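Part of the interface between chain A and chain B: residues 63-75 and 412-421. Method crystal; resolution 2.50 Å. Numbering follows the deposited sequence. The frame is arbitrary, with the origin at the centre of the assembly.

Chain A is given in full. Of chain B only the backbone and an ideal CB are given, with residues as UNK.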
# COMPACT_ATOMS: atom_id res chain seq x y z
N ASN A 63 -3.99 14.33 4.18
CA ASN A 63 -2.61 14.58 4.53
C ASN A 63 -2.57 14.88 5.99
O ASN A 63 -3.15 15.90 6.43
CB ASN A 63 -2.07 15.76 3.76
CG ASN A 63 -0.60 15.90 3.92
OD1 ASN A 63 -0.12 15.92 5.04
ND2 ASN A 63 0.15 15.91 2.80
N SER A 64 -1.95 14.01 6.76
CA SER A 64 -2.08 14.03 8.24
C SER A 64 -0.80 14.46 8.91
O SER A 64 -0.66 14.38 10.10
CB SER A 64 -2.47 12.62 8.73
OG SER A 64 -3.42 12.05 7.86
N ASN A 65 0.13 14.96 8.13
CA ASN A 65 1.38 15.39 8.67
C ASN A 65 1.19 16.47 9.73
O ASN A 65 0.37 17.38 9.58
CB ASN A 65 2.23 15.97 7.57
CG ASN A 65 3.56 16.47 8.10
OD1 ASN A 65 3.69 17.64 8.48
ND2 ASN A 65 4.53 15.59 8.16
N LEU A 66 1.97 16.38 10.79
CA LEU A 66 1.80 17.28 11.95
C LEU A 66 1.96 18.77 11.64
O LEU A 66 1.19 19.58 12.12
CB LEU A 66 2.77 16.92 13.07
CG LEU A 66 2.63 15.54 13.72
CD1 LEU A 66 3.56 15.47 14.91
CD2 LEU A 66 1.21 15.27 14.16
N ALA A 67 2.92 19.11 10.81
CA ALA A 67 3.13 20.50 10.41
C ALA A 67 1.96 20.99 9.62
O ALA A 67 1.50 22.10 9.81
CB ALA A 67 4.38 20.66 9.59
N VAL A 68 1.43 20.14 8.76
CA VAL A 68 0.30 20.52 7.95
C VAL A 68 -0.91 20.75 8.83
O VAL A 68 -1.67 21.71 8.64
CB VAL A 68 -0.03 19.42 6.92
CG1 VAL A 68 -1.36 19.65 6.24
CG2 VAL A 68 1.08 19.38 5.89
N LEU A 69 -1.14 19.85 9.76
CA LEU A 69 -2.31 19.98 10.62
C LEU A 69 -2.16 21.25 11.46
O LEU A 69 -3.13 21.97 11.69
CB LEU A 69 -2.40 18.79 11.56
CG LEU A 69 -2.76 17.49 10.88
CD1 LEU A 69 -2.98 16.39 11.91
CD2 LEU A 69 -3.97 17.67 9.99
N ASN A 70 -0.93 21.51 11.86
CA ASN A 70 -0.66 22.65 12.65
C ASN A 70 -0.99 23.94 11.90
O ASN A 70 -1.48 24.89 12.48
CB ASN A 70 0.77 22.63 13.07
CG ASN A 70 1.12 23.83 13.88
OD1 ASN A 70 1.84 24.71 13.42
ND2 ASN A 70 0.67 23.85 15.12
N LEU A 71 -0.68 24.01 10.61
CA LEU A 71 -1.01 25.21 9.84
C LEU A 71 -2.49 25.47 9.95
O LEU A 71 -2.90 26.62 10.14
CB LEU A 71 -0.63 25.05 8.37
CG LEU A 71 0.86 25.02 8.05
CD1 LEU A 71 1.04 24.96 6.55
CD2 LEU A 71 1.60 26.23 8.62
N MET A 72 -3.30 24.43 9.79
CA MET A 72 -4.73 24.60 9.89
C MET A 72 -5.11 25.08 11.28
O MET A 72 -5.94 25.97 11.44
CB MET A 72 -5.48 23.31 9.68
CG MET A 72 -5.18 22.54 8.42
SD MET A 72 -5.40 23.40 6.88
CE MET A 72 -4.59 22.18 5.87
N ALA A 73 -4.49 24.47 12.29
CA ALA A 73 -4.82 24.76 13.67
C ALA A 73 -4.59 26.24 13.99
O ALA A 73 -5.37 26.86 14.70
CB ALA A 73 -4.03 23.87 14.63
N ARG A 74 -3.51 26.81 13.44
CA ARG A 74 -3.19 28.22 13.64
C ARG A 74 -4.22 29.15 13.02
O ARG A 74 -4.53 30.19 13.58
CB ARG A 74 -1.84 28.53 13.07
CG ARG A 74 -0.69 28.01 13.90
CD ARG A 74 0.58 28.07 13.07
NE ARG A 74 1.78 27.60 13.76
CZ ARG A 74 3.02 28.06 13.57
NH1 ARG A 74 3.24 29.10 12.76
NH2 ARG A 74 4.04 27.52 14.23
N MET A 75 -4.76 28.77 11.89
CA MET A 75 -5.81 29.56 11.27
C MET A 75 -7.16 29.33 11.90
O MET A 75 -8.17 29.85 11.40
CB MET A 75 -5.88 29.25 9.78
CG MET A 75 -4.61 29.65 9.04
SD MET A 75 -4.79 29.36 7.27
CE MET A 75 -5.07 27.60 7.25
N UNK B 412 3.04 6.46 14.85
CA UNK B 412 2.50 6.93 13.58
C UNK B 412 3.22 8.18 13.07
O UNK B 412 3.48 8.28 11.90
CB UNK B 412 1.00 7.22 13.73
N UNK B 413 3.55 9.09 13.97
CA UNK B 413 4.13 10.36 13.59
C UNK B 413 5.61 10.44 13.99
O UNK B 413 6.17 11.52 14.08
CB UNK B 413 3.34 11.51 14.23
N UNK B 414 6.25 9.32 14.24
CA UNK B 414 7.68 9.27 14.46
C UNK B 414 8.46 9.97 13.36
O UNK B 414 8.24 9.77 12.21
CB UNK B 414 8.14 7.81 14.58
N UNK B 415 9.31 10.87 13.77
CA UNK B 415 10.10 11.68 12.85
C UNK B 415 9.40 12.87 12.20
O UNK B 415 9.98 13.48 11.31
CB UNK B 415 10.63 10.77 11.74
N UNK B 416 8.18 13.18 12.64
CA UNK B 416 7.45 14.36 12.18
C UNK B 416 7.66 15.63 13.07
O UNK B 416 7.94 15.50 14.26
CB UNK B 416 5.96 14.02 12.12
N UNK B 417 7.54 16.82 12.46
CA UNK B 417 7.89 18.11 13.09
C UNK B 417 6.92 19.19 12.70
O UNK B 417 6.59 19.34 11.53
CB UNK B 417 9.31 18.54 12.71
N UNK B 418 6.43 19.94 13.70
CA UNK B 418 5.67 21.15 13.42
C UNK B 418 6.64 22.25 13.07
O UNK B 418 7.83 22.19 13.37
CB UNK B 418 4.79 21.55 14.61
N UNK B 419 6.10 23.26 12.41
CA UNK B 419 6.85 24.46 12.10
C UNK B 419 7.15 25.22 13.39
O UNK B 419 6.29 25.32 14.26
CB UNK B 419 6.08 25.34 11.11
N UNK B 420 8.39 25.72 13.54
CA UNK B 420 8.64 26.58 14.73
C UNK B 420 7.87 27.90 14.68
O UNK B 420 7.80 28.52 13.62
CB UNK B 420 10.13 26.88 14.85
N UNK B 421 7.30 28.34 15.80
CA UNK B 421 6.44 29.53 15.82
C UNK B 421 7.18 30.87 15.97
O UNK B 421 6.77 31.87 15.39
CB UNK B 421 5.44 29.39 16.97

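Position 412 has nothing of chain A within 5.5 Å of its ideal CB. This contact sets no demand there, and many side chains would fit. The residue is B:Leu412, which stays out of reach.

At 413 CA-to-CB points toward chain A, and the ideal CB lies 4.0 Å from A:Leu66 CD1. An apolar group suits this neighbour, whether small or large enough to turn aside. The residue is B:Trp413. Its CB packs on A:Leu66 CD1, and with chi1 in p the ring leads away from chain A.

Position 414 points away, so many residues would do; it is B:Arg414. Position 415 has phi 79° and psi 8°. The positive phi favours glycine, and B:Gly415 is found. These two are the central residues of a type II turn from 413 to 416, closed by a backbone hydrogen bond from 416 N to B:Trp413 O at 3.0 Å.

At 416 CA-to-CB points toward the start of the chain A helix. The ideal CB is 4.0 Å from A:Leu66 CD1 and 4.5 Å from A:Asn65 ND2. A:Leu66 N, in the first turn, has no acceptor within its own helix. An acceptor on a side chain of some length would suit: Glu or Gln, perhaps Asp or Asn. The residue is B:Glu416. Its OE1 accepts from A:Leu66 N at 3.0 Å. Water 1 links the chains as well: it accepts from A:Asn65 ND2 at 2.9 Å and donates a weak bond to B:Glu416 OE2 at 3.0 Å.

Position 417 points away, and its side chain is little constrained. It is B:His417. Its backbone makes the contact, with B:His417 O 3.2 Å from A:Ala67 CB.

At 418 the backbone comes close: its CA is 4.0 Å from A:Ala67 CA. CA-to-CB points sideways, with A:Asn70 CG 4.4 Å from the ideal CB. Val, Ile, Thr or Leu are plausible. The residue is B:Ile418, whose CG2 lies 4.3 Å from A:Leu66 CB.

At 419 CA-to-CB points toward chain A. The ideal CB is 4.3 Å from A:Arg74 NH2 and 5.2 Å from A:Leu71 CD2. A medium apolar chain such as Leu, Ile or Met could reach that methyl. B:Leu419 does so, its CD2 4.2 Å from A:Leu71 CD2.

Position 420 points away and is permissive; it is B:Pro420.

At 421 the ideal CB is 3.6 Å from A:Arg74 NH2. An acid could meet the charge, or an apolar chain could cover the guanidinium. B:Ile421 does the latter: its CD1 lies over one face, 3.5 Å from A:Arg74 CZ.

Chain B, residues 412-421: LWRGEHILPI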
# COMPACT_ATOMS: atom_id res chain seq x y z
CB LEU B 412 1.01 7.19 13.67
CG LEU B 412 0.10 5.96 13.83
CD1 LEU B 412 -1.29 6.41 14.21
CD2 LEU B 412 0.03 5.14 12.59
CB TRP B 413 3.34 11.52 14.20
CG TRP B 413 3.22 11.43 15.64
CD1 TRP B 413 4.19 11.71 16.55
CD2 TRP B 413 2.07 10.98 16.39
NE1 TRP B 413 3.72 11.47 17.81
CE2 TRP B 413 2.42 11.03 17.76
CE3 TRP B 413 0.78 10.56 16.05
CZ2 TRP B 413 1.54 10.67 18.79
CZ3 TRP B 413 -0.09 10.20 17.07
CH2 TRP B 413 0.29 10.27 18.42
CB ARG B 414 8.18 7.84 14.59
CG ARG B 414 7.96 7.23 15.95
CD ARG B 414 8.98 6.18 16.37
NE ARG B 414 9.40 5.38 15.28
CZ ARG B 414 10.64 5.12 14.90
NH1 ARG B 414 11.69 5.61 15.50
NH2 ARG B 414 10.79 4.36 13.88
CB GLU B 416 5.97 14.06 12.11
CG GLU B 416 5.66 13.10 10.99
CD GLU B 416 4.18 12.91 10.71
OE1 GLU B 416 3.35 13.74 11.11
OE2 GLU B 416 3.88 11.89 10.05
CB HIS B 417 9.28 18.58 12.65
CG HIS B 417 10.35 17.58 12.93
ND1 HIS B 417 10.68 17.19 14.21
CD2 HIS B 417 11.11 16.82 12.10
CE1 HIS B 417 11.62 16.26 14.16
NE2 HIS B 417 11.90 16.03 12.89
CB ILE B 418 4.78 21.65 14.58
CG1 ILE B 418 5.63 22.32 15.67
CG2 ILE B 418 3.92 20.51 15.13
CD1 ILE B 418 4.84 22.88 16.83
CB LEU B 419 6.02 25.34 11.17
CG LEU B 419 6.70 25.72 9.87
CD1 LEU B 419 7.17 24.48 9.12
CD2 LEU B 419 5.74 26.53 9.02
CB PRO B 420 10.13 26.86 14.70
CG PRO B 420 10.70 26.08 13.54
CD PRO B 420 9.59 25.50 12.72
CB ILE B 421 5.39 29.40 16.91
CG1 ILE B 421 4.47 30.64 16.92
CG2 ILE B 421 6.00 29.08 18.28
CD1 ILE B 421 3.16 30.46 16.17
O HOH W 1 3.53 13.03 7.25
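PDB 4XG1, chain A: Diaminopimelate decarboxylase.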